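Local coordinates for protein TRAP dicarboxylate transporter-DctP subunit (Rhodobacter sphaeroides, PDB 4PE3) that probably captures a small organic solute in the periplasm and delivers it to a TRAP-type membrane transporter, at residues A[175-178]-A[179-183]; A[193-196]-A[197-201]; A[202-206]-A[207-211]; A[214-217]-A[218-221]. All blocks are in the same frame, centred on the assembly; numbering follows the deposited sequence. Where two conformers were deposited one is given.

Contact 1. Residues A[175-178]-A[179-183]; sequences RSPE and GLIAN
Ser176 meets Ala182 at the point where the chain leaves strand 173-175 and turns into helix 180-187: Ser176 CB sits 3.7 Å from Ala182 CA and nearly as close to the Ala182 methyl. Its hydroxyl stays beside its own backbone N (chi1 -60°) and is hydrogen-bonded to the carbonyl of Val174, so what the serine offers the helix is mainly its methylene. Pro177 follows, laying the CG and CD side of its ring across Ile181. Pro177 CD is 3.9 Å from Ile181 CG2, the branch anti to the backbone N, while Pro177 CG lies at the same separation from Ile181 CD1. The isoleucine also leans on Asp213, a ligand of the nearby zinc ion. With an alanine here, the proline ring would probably lose both methyls and a gap would open between the turn and strand 211-213. The turn opens the helix of a beta-alpha-beta crossover, strand 173-175, helix 180-187, strand 191-193, with Gly179 as N-cap. Pro177 O accepts the amide of Ala182 at 3.2 Å, the N lying close to the line of the carbonyl bond. The carboxylate of Glu178 takes a hydrogen bond on OE2 from Asn194 ND2. Glu178 O receives a hydrogen bond of 2.8 Å from a water that accepts Ile181 N at 2.9 Å.

Contact 2. Residues A[193-196]-A[197-201]; sequences VNLP and SSEVY. With IMD (imidazole), chain B.
The one direct hydrogen bond between 193-196 and 197-201 is made by backbone: Glu199 N reaches Pro196 O at 2.9 Å, the donor standing 49° out of the carbonyl plane. It closes a type I beta turn, with Ser197 and Ser198 at its corners, that carries the chain from strand 191-193 into helix 200-206. Arg175 bonds to Leu195 O and Ser197 OG. The van der Waals contacts are of carbon with oxygen. Val200 CG2 rests 3.8 Å from the same Pro196 O, and Leu195 crosses the glutamate chain at about a right angle, its CD2 4.1 Å from Glu199 OE1. The glutamate itself folds back over the turn: with CG beside its backbone N (chi1 -62°) and the chain extended beyond, the carboxylate comes up to the proline ring, Glu199 OE2 lying 3.6 Å from Pro196 CG. An imidazole, probably from the crystallisation liquor, lies beside both. It lays a face on the proline ring, Pro196 CD 3.3 Å from N3, and its N1 gives Glu199 OE1 a weak hydrogen bond of 3.3 Å. One weak, bent bond and ring-face packing imply a loosely held surface guest, though the carboxylate's negative charge may favour an N-H donor.

Contact 3. Residues A[202-206]-A[207-211]; sequences TSLDK and GVIDA
Leu204 and Ile209 pack against each other across a Schellman motif, the turn that ends helix 200-206 and leads the chain toward strand 211-213. The leucine starts away from the following residues, but its end swings back, so that Leu204 CG lies 3.8 Å from Ile209 CD1 and Leu204 CD2 reaches on over the backbone of Asp210, 3.7 Å from its carbonyl carbon. Leu204 also touches Val158 of strand 157-159 and Met225 and Ile228 of helix 225-228. Ile209 holds CG1 in the crowded position between its backbone N and carbonyl carbon (chi1 53°), and this turns the extended CG1-CD1 arm back toward Leu204 and Ser203. Ile209 CG1 thereby comes within 3.6 Å of Leu204 N, and CD1 also touches Ser203 CB. Gly207 makes the turn possible. Its phi of 89° would jam a side chain against the preceding carbonyl oxygen. The two bonds back into the last turn that define the motif run from Val208 N to Ser203 O, which is weak, and from Gly207 N to Leu204 O at 3.1 Å, the latter from well above the carbonyl plane. Ser203 O also takes weak bonds from the amides of Gly207 and Ile209. The serine hydroxyl points back along the helix to the carbonyl of Glu199, leaving its methylene to the isoleucine: Ser203 CB lies 3.8 Å from Ile209 CG1.

Contact 4. Residues A[214-217]-A[218-221]; sequences YSVF and SVNQ. With ZN (zinc ion), chain F.
The Tyr214 ring meets the Asn220 amide at its edge, where Asn220 OD1 lies in the ring plane 3.3 Å from Tyr214 CD2; the two planes are 54° apart. Val219 CG1 approaches the same ring obliquely, 3.9 Å from Tyr214 CE2. Farther along, the Phe217 ring and the Gln221 amide run side by side with planes only 12° apart, Gln221 OE1 lying near Phe217 CE1 and bonded to Asn226, while Tyr234 makes an edge-to-face pair with the phenylalanine. Phe217 opens helix 217-223, with Val216 as N-cap: Val216 O accepts Asn220 N at 2.9 Å and Phe217 O accepts Gln221 N. Before the helix, Tyr214 O binds the zinc ion at 2.4 Å, together with two waters, Glu155 and Asp213. With CG beside the backbone N (chi1 -64°), the Asn220 amide folds back over the entering chain. Asn220 OD1 takes the Ser215 amide N on a lone pair at 3.0 Å, and ND2 adds a weak bond to Ser215 O. A leucine in its place would probably leave both polar groups of the Ser215 backbone without these partners and let the link after Tyr214 shift.

Overall arrangement
All four contacts are local turns at the ends of helices around the four-stranded sheet. Contacts 1, 2 and 4 lead into helices, whereas contact 3 leads out of one, sharing helix 200-206 with contact 2. Contacts 1 and 2 lie at the surface, one bridged by water and the other holding an imidazole; contacts 3 and 4 are partly buried, the former relying on backbone bonds and aliphatic packing and the latter on an asparagine amide and aromatic rings. Arg175 of contact 1 reaches the other three, bonding to contact 2, to Ala211 of contact 3 and, through NH1, to Asp213 beside contact 4. Contact 4 alone supplies a zinc ligand, though Pro177 of contact 1 stands close to the same zinc ion.

Contact 1. Residues A[175-178]-A[179-183]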
loop_
_atom_site.group_PDB
_atom_site.type_symbol
_atom_site.label_atom_id
_atom_site.label_comp_id
_atom_site.label_asym_id
_atom_site.label_seq_id
_atom_site.Cartn_x
_atom_site.Cartn_y
_atom_site.Cartn_z
ATOM N N ARG A 175 -2.225 -17.957 5.361
ATOM C CA ARG A 175 -2.862 -16.932 6.173
ATOM C C ARG A 175 -3.129 -15.685 5.323
ATOM O O ARG A 175 -2.204 -15.097 4.764
ATOM C CB ARG A 175 -2.007 -16.581 7.389
ATOM C CG ARG A 175 -2.675 -15.566 8.311
ATOM C CD ARG A 175 -2.245 -14.153 8.035
ATOM N NE ARG A 175 -2.850 -13.244 9.014
ATOM C CZ ARG A 175 -2.445 -12.003 9.245
ATOM N NH1 ARG A 175 -1.442 -11.483 8.551
ATOM N NH2 ARG A 175 -3.059 -11.279 10.181
ATOM N N SER A 176 -4.391 -15.285 5.285
ATOM C CA SER A 176 -4.844 -14.247 4.361
ATOM C C SER A 176 -5.850 -13.363 5.075
ATOM O O SER A 176 -6.822 -13.861 5.614
ATOM C CB SER A 176 -5.545 -14.880 3.149
ATOM O OG SER A 176 -4.748 -15.769 2.388
ATOM N N PRO A 177 -5.648 -12.043 5.053
ATOM C CA PRO A 177 -6.736 -11.173 5.496
ATOM C C PRO A 177 -8.002 -11.413 4.682
ATOM O O PRO A 177 -7.935 -11.677 3.479
ATOM C CB PRO A 177 -6.172 -9.777 5.243
ATOM C CG PRO A 177 -4.692 -9.941 5.385
ATOM C CD PRO A 177 -4.428 -11.277 4.759
ATOM N N GLU A 178 -9.136 -11.370 5.367
ATOM C CA GLU A 178 -10.475 -11.374 4.799
ATOM C C GLU A 178 -10.593 -10.403 3.637
ATOM O O GLU A 178 -10.027 -9.318 3.684
ATOM C CB GLU A 178 -11.424 -10.850 5.884
ATOM C CG GLU A 178 -12.700 -11.565 6.046
ATOM C CD GLU A 178 -13.282 -11.303 7.417
ATOM O OE1 GLU A 178 -14.065 -10.357 7.588
ATOM O OE2 GLU A 178 -12.916 -12.035 8.328
ATOM N N GLY A 179 -11.371 -10.773 2.619
ATOM C CA GLY A 179 -11.600 -9.893 1.490
ATOM C C GLY A 179 -10.760 -10.224 0.269
ATOM O O GLY A 179 -10.521 -11.382 -0.054
ATOM N N LEU A 180 -10.304 -9.190 -0.415
ATOM C CA LEU A 180 -9.681 -9.378 -1.714
ATOM C C LEU A 180 -8.414 -10.227 -1.625
ATOM O O LEU A 180 -8.164 -11.038 -2.511
ATOM C CB LEU A 180 -9.404 -8.025 -2.367
ATOM C CG LEU A 180 -8.850 -8.061 -3.789
ATOM C CD1 LEU A 180 -9.792 -8.774 -4.765
ATOM C CD2 LEU A 180 -8.582 -6.623 -4.231
ATOM N N ILE A 181 -7.615 -10.088 -0.577
ATOM C CA ILE A 181 -6.418 -10.934 -0.471
ATOM C C ILE A 181 -6.796 -12.412 -0.413
ATOM O O ILE A 181 -6.294 -13.214 -1.203
ATOM C CB ILE A 181 -5.519 -10.553 0.720
ATOM C CG1 ILE A 181 -4.948 -9.162 0.482
ATOM C CG2 ILE A 181 -4.391 -11.555 0.883
ATOM C CD1 ILE A 181 -4.290 -8.544 1.716
ATOM N N ALA A 182 -7.663 -12.802 0.518
ATOM C CA ALA A 182 -8.103 -14.189 0.577
ATOM C C ALA A 182 -8.741 -14.637 -0.743
ATOM O O ALA A 182 -8.502 -15.774 -1.186
ATOM C CB ALA A 182 -9.077 -14.402 1.724
ATOM N N ASN A 183 -9.555 -13.772 -1.356
ATOM C CA ASN A 183 -10.275 -14.158 -2.556
ATOM C C ASN A 183 -9.334 -14.399 -3.726
ATOM O O ASN A 183 -9.564 -15.323 -4.512
ATOM C CB ASN A 183 -11.343 -13.125 -2.897
ATOM C CG ASN A 183 -12.469 -13.111 -1.883
ATOM O OD1 ASN A 183 -12.664 -14.076 -1.144
ATOM N ND2 ASN A 183 -13.217 -12.012 -1.835
HETATM O O HOH W 1 -8.056 -8.583 1.893
#

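Contact 2. Residues A[193-196]-A[197-201]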
loop_
_atom_site.group_PDB
_atom_site.type_symbol
_atom_site.label_atom_id
_atom_site.label_comp_id
_atom_site.label_asym_id
_atom_site.label_seq_id
_atom_site.Cartn_x
_atom_site.Cartn_y
_atom_site.Cartn_z
ATOM N N VAL A 193 -6.568 -18.984 5.153
ATOM C CA VAL A 193 -6.837 -19.197 6.562
ATOM C C VAL A 193 -6.869 -17.840 7.241
ATOM O O VAL A 193 -6.024 -16.982 6.980
ATOM C CB VAL A 193 -5.738 -20.103 7.177
ATOM C CG1 VAL A 193 -5.965 -20.305 8.674
ATOM C CG2 VAL A 193 -5.707 -21.435 6.460
ATOM N N ASN A 194 -7.849 -17.660 8.116
ATOM C CA ASN A 194 -8.130 -16.377 8.747
ATOM C C ASN A 194 -7.559 -16.372 10.164
ATOM O O ASN A 194 -8.103 -17.062 11.032
ATOM C CB ASN A 194 -9.649 -16.192 8.776
ATOM C CG ASN A 194 -10.068 -14.759 8.923
ATOM O OD1 ASN A 194 -9.379 -13.959 9.536
ATOM N ND2 ASN A 194 -11.230 -14.433 8.360
ATOM N N LEU A 195 -6.468 -15.634 10.388
ATOM C CA LEU A 195 -5.768 -15.579 11.677
ATOM C C LEU A 195 -5.266 -14.180 12.011
ATOM O O LEU A 195 -4.784 -13.479 11.133
ATOM C CB LEU A 195 -4.501 -16.436 11.619
ATOM C CG LEU A 195 -4.620 -17.946 11.600
ATOM C CD1 LEU A 195 -3.337 -18.575 11.047
ATOM C CD2 LEU A 195 -4.877 -18.438 13.001
ATOM N N PRO A 196 -5.321 -13.778 13.285
ATOM C CA PRO A 196 -4.672 -12.544 13.733
ATOM C C PRO A 196 -3.162 -12.614 13.597
ATOM O O PRO A 196 -2.559 -13.694 13.668
ATOM C CB PRO A 196 -5.060 -12.460 15.208
ATOM C CG PRO A 196 -6.316 -13.265 15.304
ATOM C CD PRO A 196 -6.073 -14.412 14.377
ATOM N N SER A 197 -2.556 -11.448 13.427
ATOM C CA SER A 197 -1.132 -11.347 13.167
ATOM C C SER A 197 -0.328 -12.050 14.246
ATOM O O SER A 197 0.680 -12.713 13.958
ATOM C CB SER A 197 -0.753 -9.873 13.094
ATOM O OG SER A 197 -1.429 -9.299 11.991
ATOM N N SER A 198 -0.781 -11.929 15.483
ATOM C CA SER A 198 -0.034 -12.420 16.616
ATOM C C SER A 198 -0.038 -13.937 16.690
ATOM O O SER A 198 0.656 -14.496 17.521
ATOM C CB SER A 198 -0.625 -11.863 17.920
ATOM O OG SER A 198 -1.964 -12.299 18.108
ATOM N N GLU A 199 -0.807 -14.596 15.818
ATOM C CA GLU A 199 -0.901 -16.053 15.818
ATOM C C GLU A 199 -0.246 -16.676 14.589
ATOM O O GLU A 199 -0.220 -17.893 14.430
ATOM C CB GLU A 199 -2.366 -16.487 15.928
ATOM C CG GLU A 199 -3.028 -16.017 17.223
ATOM C CD GLU A 199 -4.474 -16.436 17.366
ATOM O OE1 GLU A 199 -4.768 -17.581 17.006
ATOM O OE2 GLU A 199 -5.292 -15.610 17.829
ATOM N N VAL A 200 0.328 -15.858 13.725
ATOM C CA VAL A 200 0.904 -16.389 12.497
ATOM C C VAL A 200 2.116 -17.285 12.764
ATOM O O VAL A 200 2.217 -18.375 12.214
ATOM C CB VAL A 200 1.281 -15.258 11.540
ATOM C CG1 VAL A 200 2.092 -15.767 10.363
ATOM C CG2 VAL A 200 -0.005 -14.571 11.055
ATOM N N TYR A 201 3.027 -16.836 13.625
ATOM C CA TYR A 201 4.263 -17.560 13.880
ATOM C C TYR A 201 3.953 -18.959 14.412
ATOM O O TYR A 201 4.454 -19.967 13.888
ATOM C CB TYR A 201 5.128 -16.779 14.874
ATOM C CG TYR A 201 6.472 -17.398 15.182
ATOM C CD1 TYR A 201 6.594 -18.404 16.124
ATOM C CD2 TYR A 201 7.611 -16.961 14.553
ATOM C CE1 TYR A 201 7.811 -18.979 16.397
ATOM C CE2 TYR A 201 8.842 -17.530 14.824
ATOM C CZ TYR A 201 8.932 -18.532 15.760
ATOM O OH TYR A 201 10.161 -19.102 16.057
HETATM N N1 IMD B . -7.887 -17.067 15.983
HETATM C C2 IMD B . -8.459 -15.886 16.264
HETATM N N3 IMD B . -9.099 -15.456 15.153
HETATM C C4 IMD B . -8.943 -16.379 14.171
HETATM C C5 IMD B . -8.170 -17.402 14.705
#

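Contact 3. Residues A[202-206]-A[207-211]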
loop_
_atom_site.group_PDB
_atom_site.type_symbol
_atom_site.label_atom_id
_atom_site.label_comp_id
_atom_site.label_asym_id
_atom_site.label_seq_id
_atom_site.Cartn_x
_atom_site.Cartn_y
_atom_site.Cartn_z
ATOM N N THR A 202 3.145 -19.045 15.461
ATOM C CA THR A 202 2.862 -20.339 16.047
ATOM C C THR A 202 2.084 -21.224 15.090
ATOM O O THR A 202 2.303 -22.435 15.028
ATOM C CB THR A 202 2.136 -20.224 17.412
ATOM O OG1 THR A 202 0.922 -19.483 17.272
ATOM C CG2 THR A 202 3.022 -19.537 18.412
ATOM N N SER A 203 1.195 -20.624 14.301
ATOM C CA SER A 203 0.404 -21.392 13.343
ATOM C C SER A 203 1.275 -22.002 12.251
ATOM O O SER A 203 1.007 -23.114 11.796
ATOM C CB SER A 203 -0.684 -20.513 12.734
ATOM O OG SER A 203 -1.622 -20.152 13.730
ATOM N N LEU A 204 2.307 -21.281 11.827
ATOM C CA LEU A 204 3.297 -21.863 10.908
ATOM C C LEU A 204 3.995 -23.032 11.584
ATOM O O LEU A 204 4.101 -24.126 11.024
ATOM C CB LEU A 204 4.348 -20.840 10.520
ATOM C CG LEU A 204 3.929 -19.834 9.475
ATOM C CD1 LEU A 204 4.851 -18.631 9.442
ATOM C CD2 LEU A 204 3.868 -20.484 8.059
ATOM N N ASP A 205 4.471 -22.818 12.799
ATOM C CA ASP A 205 5.243 -23.855 13.469
ATOM C C ASP A 205 4.421 -25.115 13.631
ATOM O O ASP A 205 4.932 -26.239 13.490
ATOM C CB ASP A 205 5.705 -23.362 14.844
ATOM C CG ASP A 205 7.202 -23.265 14.952
ATOM O OD1 ASP A 205 7.899 -23.372 13.911
ATOM O OD2 ASP A 205 7.681 -23.082 16.083
ATOM N N LYS A 206 3.140 -24.948 13.928
ATOM C CA LYS A 206 2.257 -26.072 14.200
ATOM C C LYS A 206 1.704 -26.743 12.945
ATOM O O LYS A 206 1.110 -27.812 13.035
ATOM C CB LYS A 206 1.101 -25.636 15.104
ATOM C CG LYS A 206 1.534 -25.274 16.519
ATOM C CD LYS A 206 0.366 -24.735 17.352
ATOM C CE LYS A 206 0.783 -24.431 18.786
ATOM N NZ LYS A 206 1.100 -25.666 19.560
ATOM N N GLY A 207 1.859 -26.117 11.780
ATOM C CA GLY A 207 1.377 -26.711 10.549
ATOM C C GLY A 207 -0.051 -26.350 10.207
ATOM O O GLY A 207 -0.624 -26.895 9.262
ATOM N N VAL A 208 -0.625 -25.401 10.951
ATOM C CA VAL A 208 -1.977 -24.921 10.656
ATOM C C VAL A 208 -1.988 -24.124 9.356
ATOM O O VAL A 208 -2.964 -24.141 8.592
ATOM C CB VAL A 208 -2.492 -24.027 11.789
ATOM C CG1 VAL A 208 -3.789 -23.344 11.389
ATOM C CG2 VAL A 208 -2.665 -24.851 13.057
ATOM N N ILE A 209 -0.904 -23.404 9.108
ATOM C CA ILE A 209 -0.652 -22.763 7.826
ATOM C C ILE A 209 0.744 -23.131 7.317
ATOM O O ILE A 209 1.642 -23.480 8.089
ATOM C CB ILE A 209 -0.770 -21.217 7.910
ATOM C CG1 ILE A 209 0.112 -20.683 9.045
ATOM C CG2 ILE A 209 -2.220 -20.808 8.123
ATOM C CD1 ILE A 209 0.173 -19.165 9.130
ATOM N N ASP A 210 0.911 -23.037 6.007
ATOM C CA ASP A 210 2.151 -23.306 5.305
ATOM C C ASP A 210 2.834 -22.026 4.824
ATOM O O ASP A 210 4.009 -22.012 4.466
ATOM C CB ASP A 210 1.866 -24.099 4.000
ATOM C CG ASP A 210 1.025 -25.364 4.194
ATOM O OD1 ASP A 210 1.408 -26.242 4.999
ATOM O OD2 ASP A 210 0.010 -25.532 3.466
ATOM N N ALA A 211 2.072 -20.941 4.796
ATOM C CA ALA A 211 2.513 -19.676 4.207
ATOM C C ALA A 211 1.645 -18.547 4.766
ATOM O O ALA A 211 0.588 -18.796 5.340
ATOM C CB ALA A 211 2.387 -19.729 2.688
#

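Contact 4. Residues A[214-217]-A[218-221]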
loop_
_atom_site.group_PDB
_atom_site.type_symbol
_atom_site.label_atom_id
_atom_site.label_comp_id
_atom_site.label_asym_id
_atom_site.label_seq_id
_atom_site.Cartn_x
_atom_site.Cartn_y
_atom_site.Cartn_z
ATOM N N TYR A 214 2.065 -11.436 5.806
ATOM C CA TYR A 214 2.395 -10.803 7.065
ATOM C C TYR A 214 2.712 -9.347 6.732
ATOM O O TYR A 214 1.754 -8.545 6.476
ATOM C CB TYR A 214 3.495 -11.572 7.824
ATOM C CG TYR A 214 3.566 -11.201 9.292
ATOM C CD1 TYR A 214 2.548 -11.558 10.167
ATOM C CD2 TYR A 214 4.629 -10.468 9.789
ATOM C CE1 TYR A 214 2.586 -11.190 11.497
ATOM C CE2 TYR A 214 4.681 -10.103 11.129
ATOM C CZ TYR A 214 3.664 -10.479 11.962
ATOM O OH TYR A 214 3.735 -10.127 13.286
ATOM N N SER A 215 3.987 -9.011 6.578
ATOM C CA SER A 215 4.423 -7.632 6.416
ATOM C C SER A 215 5.560 -7.491 5.392
ATOM O O SER A 215 5.747 -8.384 4.544
ATOM C CB SER A 215 4.837 -7.082 7.786
ATOM O OG SER A 215 5.140 -5.694 7.778
ATOM N N VAL A 216 6.300 -6.390 5.444
ATOM C CA VAL A 216 7.459 -6.186 4.618
ATOM C C VAL A 216 8.566 -7.135 5.068
ATOM O O VAL A 216 8.550 -7.625 6.206
ATOM C CB VAL A 216 7.914 -4.719 4.656
ATOM C CG1 VAL A 216 6.773 -3.834 4.164
ATOM C CG2 VAL A 216 8.358 -4.289 6.054
ATOM N N PHE A 217 9.515 -7.394 4.184
ATOM C CA PHE A 217 10.566 -8.372 4.479
ATOM C C PHE A 217 11.294 -8.096 5.791
ATOM O O PHE A 217 11.592 -9.025 6.559
ATOM C CB PHE A 217 11.574 -8.496 3.335
ATOM C CG PHE A 217 12.432 -9.744 3.417
ATOM C CD1 PHE A 217 13.574 -9.769 4.221
ATOM C CD2 PHE A 217 12.080 -10.889 2.744
ATOM C CE1 PHE A 217 14.355 -10.918 4.300
ATOM C CE2 PHE A 217 12.857 -12.044 2.819
ATOM C CZ PHE A 217 13.989 -12.057 3.597
ATOM N N SER A 218 11.604 -6.836 6.043
ATOM C CA SER A 218 12.372 -6.515 7.246
ATOM C C SER A 218 11.634 -6.924 8.525
ATOM O O SER A 218 12.262 -7.381 9.479
ATOM C CB SER A 218 12.747 -5.036 7.278
ATOM O OG SER A 218 11.581 -4.240 7.213
ATOM N N VAL A 219 10.326 -6.756 8.558
ATOM C CA VAL A 219 9.508 -7.195 9.668
ATOM C C VAL A 219 9.413 -8.698 9.692
ATOM O O VAL A 219 9.557 -9.306 10.763
ATOM C CB VAL A 219 8.096 -6.547 9.600
ATOM C CG1 VAL A 219 7.143 -7.161 10.605
ATOM C CG2 VAL A 219 8.195 -5.030 9.803
ATOM N N ASN A 220 9.167 -9.309 8.534
ATOM C CA ASN A 220 9.030 -10.764 8.483
ATOM C C ASN A 220 10.292 -11.416 9.024
ATOM O O ASN A 220 10.224 -12.417 9.787
ATOM C CB ASN A 220 8.770 -11.240 7.054
ATOM C CG ASN A 220 7.465 -10.757 6.492
ATOM O OD1 ASN A 220 6.638 -10.178 7.182
ATOM N ND2 ASN A 220 7.279 -10.983 5.180
ATOM N N GLN A 221 11.426 -10.864 8.637
ATOM C CA GLN A 221 12.736 -11.359 9.045
ATOM C C GLN A 221 12.965 -11.176 10.545
ATOM O O GLN A 221 13.344 -12.108 11.255
ATOM C CB GLN A 221 13.850 -10.668 8.265
ATOM C CG GLN A 221 15.259 -11.250 8.558
ATOM C CD GLN A 221 15.443 -12.695 8.103
ATOM O OE1 GLN A 221 14.788 -13.160 7.189
ATOM N NE2 GLN A 221 16.357 -13.416 8.771
HETATM ZN ZN ZN F . -0.023 -8.060 4.970
HETATM O O HOH W 2 -1.352 -7.402 3.486
HETATM O O HOH W 3 -0.855 -7.368 6.648
#